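Long-range contacts in protein-S-isoprenylcysteine O-methyltransferase (Tribolium castaneum, PDB 5V7P), which catalyses the transfer of a methyl group from S-adenosyl-L-methionine to the C-terminal carboxylate of isoprenylated cysteine in proteins, within the endoplasmic reticulum membrane: residues 140-145 against 224-229; 207-212 against 245-250. All coordinates share one frame; numbering follows the deposited sequence.

Contact 1: 140-145 against 224-229; sequences VEFFIE and IILINP. With D10 (decane), chain I.
The carboxylate of E141 lies stacked over the amide of N228, the two planes only 23° apart, while the ring of F142 turns its edge to L226 and takes the carbonyl O of L226 in its plane, 3.5 Å from CD1. These groups join the transmembrane helix 129-148 to the Schellman motif that ends helix 210-225, where I227, with positive phi, sends the chain out of the last helical turn. On the helix, F142 CD2 sits over the centre of the F143 ring, whose own CD2 is 3.8 Å from C8 of a bound decane: phenylalanine suits this boundary between protein and hydrocarbon.

The side chains of F142 and L226 cross at about a right angle, and CD1 of F142 rests 3.8 Å from CG of L226. F92 of helix 90-113 meets both phenylalanine rings. E141 has CG anti to its backbone N (chi1 179°), and its extended chain slides past N228 in the opposite direction. A buried carboxylate needs N-H partners, which E141 finds in the backbone N of L230 (to OE2) and, weakly, in that of C231 (to OE1).

E145 reaches P229 tip to tip, its carboxylate touching the proline ring. Its OE1 and OD1 of N228 are both acceptors, and what reconciles them is K153, whose NZ makes a salt bridge to E145 and hydrogen bonds to N228 OD1 and to the carbonyl oxygens of L226 and I227. One ammonium thus gathers two backbone carbonyls of the turn at the helix end. E141 OE2 and E145 OE2 lie 2.8 Å apart, so one of the two acids probably holds a proton; K153 would be expected to favour a negative charge on the pair. P229 has no N-H to offer, and E141 OE2 lies 3.3 Å from its CD.

Contact 2: 207-212 against 245-250; sequences FRHPSY and ERIYIE. With SAH (S-adenosyl-L-homocysteine), chain C.
H209 is the N-cap of helix 210-225, and its CA comes within 8.0 Å of that of I247 on helix 231-258, a spacing that side chains bridge. Tip to tip with the histidine, I247 puts CG1 over the centre of the imidazole in a CH-pi contact, 3.9 Å from the centroid; R208 CB lies on the opposite face, toward the rim. E251 binds NE2, leaving ND1 to accept a hydrogen bond from the S-adenosyl-L-homocysteine amine, which lies in the ring plane. Atom N of S-adenosyl-L-homocysteine also donates to E250 OE2 at 2.6 Å, where an acid suits an amino group that is probably charged.

The other oxygen of E250 is engaged by Y212: the Y212 OH donates to E250 OE1 at 2.5 Å, on the syn lone pair of that oxygen, with ring and carboxylate planes 82° apart. R246, a probable substrate-binding residue extended from CG to NE, gives the OH a nearly straight bond from NE (2.8 Å, 165°) in the guanidinium plane, and a water bridges this OH to NH2. The Y212 hydroxyl thus helps to position E250, although the Y212 ring also places one face against the ligand carboxylate. That carboxylate receives S211 OG and the backbone N atoms of S211 and Y212, as expected where a helix N-terminus meets an anion. Here is the amino-acid end of the cofactor site of an isoprenylcysteine carboxyl methyltransferase.

Overall arrangement
Contacts 1 and 2 sit at the two ends of helix 210-225, their centres 29 Å apart and their nearest atoms about 14 Å apart. Contact 2 uses its N-terminal turn, on what is inferred to be the cytoplasmic side, and contact 1 its C-terminal end, inferred to be lumenal. Both are largely buried, though P229 in contact 1 is exposed. Their partners differ: helix 129-148 in one, helix 231-258 in the other. The polarity of the helix probably favours the anion at its start and the cation at its end. Contact 1 mixes aromatic and acidic groups beside bound hydrocarbon, whereas contact 2 is a directed hydrogen-bond network around the cofactor product.

Contact 1: 140-145 against 224-229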
loop_
_atom_site.group_PDB
_atom_site.type_symbol
_atom_site.label_atom_id
_atom_site.label_comp_id
_atom_site.label_asym_id
_atom_site.label_seq_id
_atom_site.Cartn_x
_atom_site.Cartn_y
_atom_site.Cartn_z
ATOM N N VAL A 140 -17.124 -10.684 -5.401
ATOM C CA VAL A 140 -17.995 -11.512 -6.225
ATOM C C VAL A 140 -17.987 -12.950 -5.724
ATOM O O VAL A 140 -19.028 -13.618 -5.701
ATOM C CB VAL A 140 -17.593 -11.420 -7.711
ATOM C CG1 VAL A 140 -17.508 -9.964 -8.155
ATOM C CG2 VAL A 140 -16.282 -12.141 -7.975
ATOM N N GLU A 141 -16.823 -13.449 -5.302
ATOM C CA GLU A 141 -16.772 -14.794 -4.738
ATOM C C GLU A 141 -17.704 -14.906 -3.542
ATOM O O GLU A 141 -18.502 -15.846 -3.448
ATOM C CB GLU A 141 -15.344 -15.163 -4.330
ATOM C CG GLU A 141 -15.258 -16.563 -3.721
ATOM C CD GLU A 141 -13.879 -16.936 -3.227
ATOM O OE1 GLU A 141 -12.925 -16.171 -3.468
ATOM O OE2 GLU A 141 -13.755 -18.000 -2.590
ATOM N N PHE A 142 -17.615 -13.954 -2.612
ATOM C CA PHE A 142 -18.459 -14.002 -1.425
ATOM C C PHE A 142 -19.931 -14.089 -1.806
ATOM O O PHE A 142 -20.644 -14.999 -1.367
ATOM C CB PHE A 142 -18.205 -12.777 -0.545
ATOM C CG PHE A 142 -19.072 -12.729 0.684
ATOM C CD1 PHE A 142 -18.676 -13.360 1.852
ATOM C CD2 PHE A 142 -20.287 -12.062 0.668
ATOM C CE1 PHE A 142 -19.473 -13.325 2.982
ATOM C CE2 PHE A 142 -21.087 -12.023 1.795
ATOM C CZ PHE A 142 -20.680 -12.655 2.953
ATOM N N PHE A 143 -20.400 -13.162 -2.643
ATOM C CA PHE A 143 -21.828 -13.075 -2.926
ATOM C C PHE A 143 -22.308 -14.189 -3.850
ATOM O O PHE A 143 -23.458 -14.623 -3.736
ATOM C CB PHE A 143 -22.160 -11.705 -3.515
ATOM C CG PHE A 143 -22.116 -10.601 -2.502
ATOM C CD1 PHE A 143 -23.126 -10.468 -1.565
ATOM C CD2 PHE A 143 -21.056 -9.712 -2.468
ATOM C CE1 PHE A 143 -23.086 -9.464 -0.621
ATOM C CE2 PHE A 143 -21.010 -8.704 -1.528
ATOM C CZ PHE A 143 -22.026 -8.580 -0.600
ATOM N N ILE A 144 -21.459 -14.664 -4.763
ATOM C CA ILE A 144 -21.806 -15.857 -5.530
ATOM C C ILE A 144 -21.849 -17.071 -4.612
ATOM O O ILE A 144 -22.779 -17.884 -4.672
ATOM C CB ILE A 144 -20.817 -16.059 -6.696
ATOM C CG1 ILE A 144 -21.032 -14.972 -7.754
ATOM C CG2 ILE A 144 -20.981 -17.452 -7.318
ATOM C CD1 ILE A 144 -20.082 -15.046 -8.945
ATOM N N GLU A 145 -20.847 -17.208 -3.740
ATOM C CA GLU A 145 -20.815 -18.339 -2.819
ATOM C C GLU A 145 -21.917 -18.235 -1.773
ATOM O O GLU A 145 -22.476 -19.254 -1.352
ATOM C CB GLU A 145 -19.449 -18.431 -2.141
ATOM C CG GLU A 145 -18.350 -18.972 -3.038
ATOM C CD GLU A 145 -16.991 -18.938 -2.374
ATOM O OE1 GLU A 145 -16.867 -18.307 -1.304
ATOM O OE2 GLU A 145 -16.044 -19.541 -2.921
ATOM N N ILE A 224 -10.144 -14.729 5.351
ATOM C CA ILE A 224 -10.681 -15.659 6.338
ATOM C C ILE A 224 -11.978 -15.110 6.916
ATOM O O ILE A 224 -12.933 -15.859 7.160
ATOM C CB ILE A 224 -9.640 -15.942 7.437
ATOM C CG1 ILE A 224 -8.379 -16.554 6.812
ATOM C CG2 ILE A 224 -10.232 -16.868 8.503
ATOM C CD1 ILE A 224 -7.276 -16.893 7.799
ATOM N N ILE A 225 -12.039 -13.795 7.137
ATOM C CA ILE A 225 -13.296 -13.173 7.545
ATOM C C ILE A 225 -14.396 -13.565 6.572
ATOM O O ILE A 225 -15.453 -14.069 6.967
ATOM C CB ILE A 225 -13.142 -11.643 7.634
ATOM C CG1 ILE A 225 -12.076 -11.278 8.670
ATOM C CG2 ILE A 225 -14.481 -10.983 7.979
ATOM C CD1 ILE A 225 -11.769 -9.794 8.756
ATOM N N LEU A 226 -14.144 -13.363 5.278
ATOM C CA LEU A 226 -15.118 -13.640 4.230
ATOM C C LEU A 226 -15.354 -15.129 4.006
ATOM O O LEU A 226 -16.305 -15.484 3.301
ATOM C CB LEU A 226 -14.649 -12.992 2.919
ATOM C CG LEU A 226 -15.308 -11.710 2.396
ATOM C CD1 LEU A 226 -15.955 -10.869 3.486
ATOM C CD2 LEU A 226 -14.273 -10.879 1.654
ATOM N N ILE A 227 -14.526 -15.998 4.580
ATOM C CA ILE A 227 -14.604 -17.431 4.316
ATOM C C ILE A 227 -14.649 -17.640 2.805
ATOM O O ILE A 227 -15.571 -18.269 2.277
ATOM C CB ILE A 227 -15.819 -18.071 5.017
ATOM C CG1 ILE A 227 -15.865 -17.632 6.488
ATOM C CG2 ILE A 227 -15.748 -19.597 4.909
ATOM C CD1 ILE A 227 -16.960 -18.281 7.320
ATOM N N ASN A 228 -13.653 -17.093 2.101
ATOM C CA ASN A 228 -13.522 -17.254 0.660
ATOM C C ASN A 228 -12.465 -18.315 0.379
ATOM O O ASN A 228 -11.263 -18.017 0.448
ATOM C CB ASN A 228 -13.139 -15.925 0.001
ATOM C CG ASN A 228 -14.328 -15.003 -0.200
ATOM O OD1 ASN A 228 -15.474 -15.446 -0.243
ATOM N ND2 ASN A 228 -14.056 -13.711 -0.337
ATOM N N PRO A 229 -12.843 -19.557 0.052
ATOM C CA PRO A 229 -11.823 -20.600 -0.147
ATOM C C PRO A 229 -10.928 -20.372 -1.354
ATOM O O PRO A 229 -9.835 -20.951 -1.407
ATOM C CB PRO A 229 -12.653 -21.882 -0.302
ATOM C CG PRO A 229 -13.997 -21.419 -0.740
ATOM C CD PRO A 229 -14.210 -20.087 -0.092
HETATM C C3 D10 I . -18.657 -3.141 -7.446
HETATM C C4 D10 I . -19.024 -4.576 -7.818
HETATM C C5 D10 I . -19.477 -5.336 -6.573
HETATM C C6 D10 I . -19.845 -6.769 -6.956
HETATM C C7 D10 I . -20.313 -7.528 -5.716
HETATM C C8 D10 I . -20.881 -8.882 -6.133
#

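Contact 2: 207-212 against 245-250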
loop_
_atom_site.group_PDB
_atom_site.type_symbol
_atom_site.label_atom_id
_atom_site.label_comp_id
_atom_site.label_asym_id
_atom_site.label_seq_id
_atom_site.Cartn_x
_atom_site.Cartn_y
_atom_site.Cartn_z
ATOM N N PHE A 207 11.084 -9.239 14.456
ATOM C CA PHE A 207 11.167 -9.391 13.012
ATOM C C PHE A 207 11.894 -8.195 12.419
ATOM O O PHE A 207 11.862 -7.092 12.970
ATOM C CB PHE A 207 9.773 -9.499 12.373
ATOM C CG PHE A 207 8.794 -10.307 13.174
ATOM C CD1 PHE A 207 8.846 -11.690 13.169
ATOM C CD2 PHE A 207 7.808 -9.681 13.919
ATOM C CE1 PHE A 207 7.939 -12.434 13.899
ATOM C CE2 PHE A 207 6.899 -10.420 14.653
ATOM C CZ PHE A 207 6.965 -11.798 14.641
ATOM N N ARG A 208 12.550 -8.421 11.280
ATOM C CA ARG A 208 13.195 -7.329 10.566
ATOM C C ARG A 208 12.196 -6.453 9.823
ATOM O O ARG A 208 12.501 -5.289 9.543
ATOM C CB ARG A 208 14.229 -7.877 9.579
ATOM C CG ARG A 208 15.304 -8.729 10.230
ATOM C CD ARG A 208 16.623 -8.633 9.482
ATOM N NE ARG A 208 16.530 -9.126 8.110
ATOM C CZ ARG A 208 16.739 -10.386 7.736
ATOM N NH1 ARG A 208 17.053 -11.314 8.628
ATOM N NH2 ARG A 208 16.631 -10.723 6.457
ATOM N N HIS A 209 11.014 -6.977 9.509
ATOM C CA HIS A 209 9.996 -6.242 8.759
ATOM C C HIS A 209 8.634 -6.445 9.412
ATOM O O HIS A 209 7.708 -6.992 8.804
ATOM C CB HIS A 209 9.985 -6.691 7.300
ATOM C CG HIS A 209 11.344 -6.698 6.669
ATOM N ND1 HIS A 209 11.975 -5.547 6.250
ATOM C CD2 HIS A 209 12.197 -7.714 6.401
ATOM C CE1 HIS A 209 13.156 -5.855 5.745
ATOM N NE2 HIS A 209 13.315 -7.163 5.824
ATOM N N PRO A 210 8.472 -5.995 10.660
ATOM C CA PRO A 210 7.212 -6.259 11.375
ATOM C C PRO A 210 5.994 -5.619 10.728
ATOM O O PRO A 210 4.886 -6.150 10.869
ATOM C CB PRO A 210 7.478 -5.684 12.774
ATOM C CG PRO A 210 8.550 -4.661 12.569
ATOM C CD PRO A 210 9.408 -5.188 11.461
ATOM N N SER A 211 6.155 -4.492 10.030
ATOM C CA SER A 211 5.004 -3.880 9.374
ATOM C C SER A 211 4.539 -4.723 8.192
ATOM O O SER A 211 3.337 -4.818 7.927
ATOM C CB SER A 211 5.338 -2.454 8.931
ATOM O OG SER A 211 5.871 -2.420 7.619
ATOM N N TYR A 212 5.473 -5.360 7.479
ATOM C CA TYR A 212 5.078 -6.263 6.402
ATOM C C TYR A 212 4.507 -7.564 6.949
ATOM O O TYR A 212 3.614 -8.155 6.331
ATOM C CB TYR A 212 6.270 -6.548 5.486
ATOM C CG TYR A 212 6.864 -5.317 4.828
ATOM C CD1 TYR A 212 6.149 -4.128 4.743
ATOM C CD2 TYR A 212 8.145 -5.347 4.292
ATOM C CE1 TYR A 212 6.694 -3.006 4.145
ATOM C CE2 TYR A 212 8.692 -4.234 3.690
ATOM C CZ TYR A 212 7.963 -3.067 3.619
ATOM O OH TYR A 212 8.507 -1.952 3.025
ATOM N N GLU A 245 9.801 -9.637 -3.158
ATOM C CA GLU A 245 10.445 -8.655 -4.024
ATOM C C GLU A 245 10.752 -7.374 -3.260
ATOM O O GLU A 245 11.876 -6.863 -3.305
ATOM C CB GLU A 245 9.557 -8.353 -5.233
ATOM C CG GLU A 245 9.521 -9.452 -6.282
ATOM C CD GLU A 245 8.755 -9.040 -7.527
ATOM O OE1 GLU A 245 7.807 -9.760 -7.907
ATOM O OE2 GLU A 245 9.092 -7.992 -8.117
ATOM N N ARG A 246 9.757 -6.841 -2.549
ATOM C CA ARG A 246 9.937 -5.574 -1.848
ATOM C C ARG A 246 11.055 -5.671 -0.817
ATOM O O ARG A 246 11.935 -4.805 -0.755
ATOM C CB ARG A 246 8.622 -5.157 -1.186
ATOM C CG ARG A 246 8.627 -3.748 -0.622
ATOM C CD ARG A 246 7.295 -3.416 0.024
ATOM N NE ARG A 246 7.247 -2.045 0.525
ATOM C CZ ARG A 246 6.764 -1.000 -0.143
ATOM N NH1 ARG A 246 6.270 -1.140 -1.364
ATOM N NH2 ARG A 246 6.775 0.199 0.423
ATOM N N ILE A 247 11.037 -6.725 0.003
ATOM C CA ILE A 247 12.053 -6.879 1.042
ATOM C C ILE A 247 13.438 -7.005 0.423
ATOM O O ILE A 247 14.417 -6.452 0.940
ATOM C CB ILE A 247 11.719 -8.089 1.937
ATOM C CG1 ILE A 247 10.573 -7.727 2.888
ATOM C CG2 ILE A 247 12.949 -8.553 2.730
ATOM C CD1 ILE A 247 10.024 -8.894 3.681
ATOM N N TYR A 248 13.544 -7.735 -0.688
ATOM C CA TYR A 248 14.849 -7.994 -1.289
ATOM C C TYR A 248 15.535 -6.693 -1.684
ATOM O O TYR A 248 16.684 -6.441 -1.302
ATOM C CB TYR A 248 14.689 -8.913 -2.499
ATOM C CG TYR A 248 15.994 -9.440 -3.046
ATOM C CD1 TYR A 248 16.670 -10.471 -2.408
ATOM C CD2 TYR A 248 16.547 -8.914 -4.209
ATOM C CE1 TYR A 248 17.863 -10.960 -2.906
ATOM C CE2 TYR A 248 17.739 -9.398 -4.715
ATOM C CZ TYR A 248 18.393 -10.422 -4.059
ATOM O OH TYR A 248 19.579 -10.908 -4.556
ATOM N N ILE A 249 14.843 -5.851 -2.454
ATOM C CA ILE A 249 15.410 -4.561 -2.832
ATOM C C ILE A 249 15.570 -3.668 -1.609
ATOM O O ILE A 249 16.519 -2.879 -1.525
ATOM C CB ILE A 249 14.533 -3.888 -3.907
ATOM C CG1 ILE A 249 15.160 -2.574 -4.388
ATOM C CG2 ILE A 249 13.126 -3.632 -3.386
ATOM C CD1 ILE A 249 16.429 -2.755 -5.191
ATOM N N GLU A 250 14.652 -3.776 -0.646
ATOM C CA GLU A 250 14.672 -2.883 0.507
ATOM C C GLU A 250 15.896 -3.131 1.378
ATOM O O GLU A 250 16.519 -2.181 1.866
ATOM C CB GLU A 250 13.386 -3.057 1.313
ATOM C CG GLU A 250 13.316 -2.226 2.582
ATOM C CD GLU A 250 11.915 -2.172 3.163
ATOM O OE1 GLU A 250 10.945 -2.316 2.391
ATOM O OE2 GLU A 250 11.781 -1.993 4.391
HETATM N N SAH C . 10.358 -3.057 6.313
HETATM C CA SAH C . 10.045 -2.394 7.572
HETATM C CB SAH C . 9.770 -0.913 7.340
HETATM C CG SAH C . 8.762 -0.618 6.234
HETATM S SD SAH C . 8.696 1.154 5.862
HETATM C C SAH C . 8.844 -3.051 8.250
HETATM O O SAH C . 8.109 -3.823 7.633
HETATM O OXT SAH C . 8.576 -2.827 9.431
HETATM C "C5'" SAH C . 10.013 1.099 4.612
HETATM C "C4'" SAH C . 11.217 1.965 4.960
HETATM O "O4'" SAH C . 11.714 1.618 6.236
HETATM C "C3'" SAH C . 12.340 1.744 3.957
HETATM O "O3'" SAH C . 12.686 2.954 3.324
HETATM C "C2'" SAH C . 13.504 1.195 4.755
HETATM O "O2'" SAH C . 14.711 1.831 4.402
HETATM C "C1'" SAH C . 13.119 1.455 6.209
HETATM N N9 SAH C . 13.513 0.369 7.130
HETATM C C8 SAH C . 13.306 -0.978 6.977
HETATM N N7 SAH C . 13.806 -1.622 8.054
HETATM C C5 SAH C . 14.326 -0.706 8.896
HETATM C C6 SAH C . 14.956 -0.819 10.126
HETATM N N6 SAH C . 15.141 -2.010 10.688
HETATM N N1 SAH C . 15.391 0.321 10.761
HETATM C C2 SAH C . 15.204 1.558 10.184
HETATM N N3 SAH C . 14.578 1.662 8.962
HETATM C C4 SAH C . 14.147 0.548 8.330
HETATM O O HOH W 1 6.729 0.693 3.217
#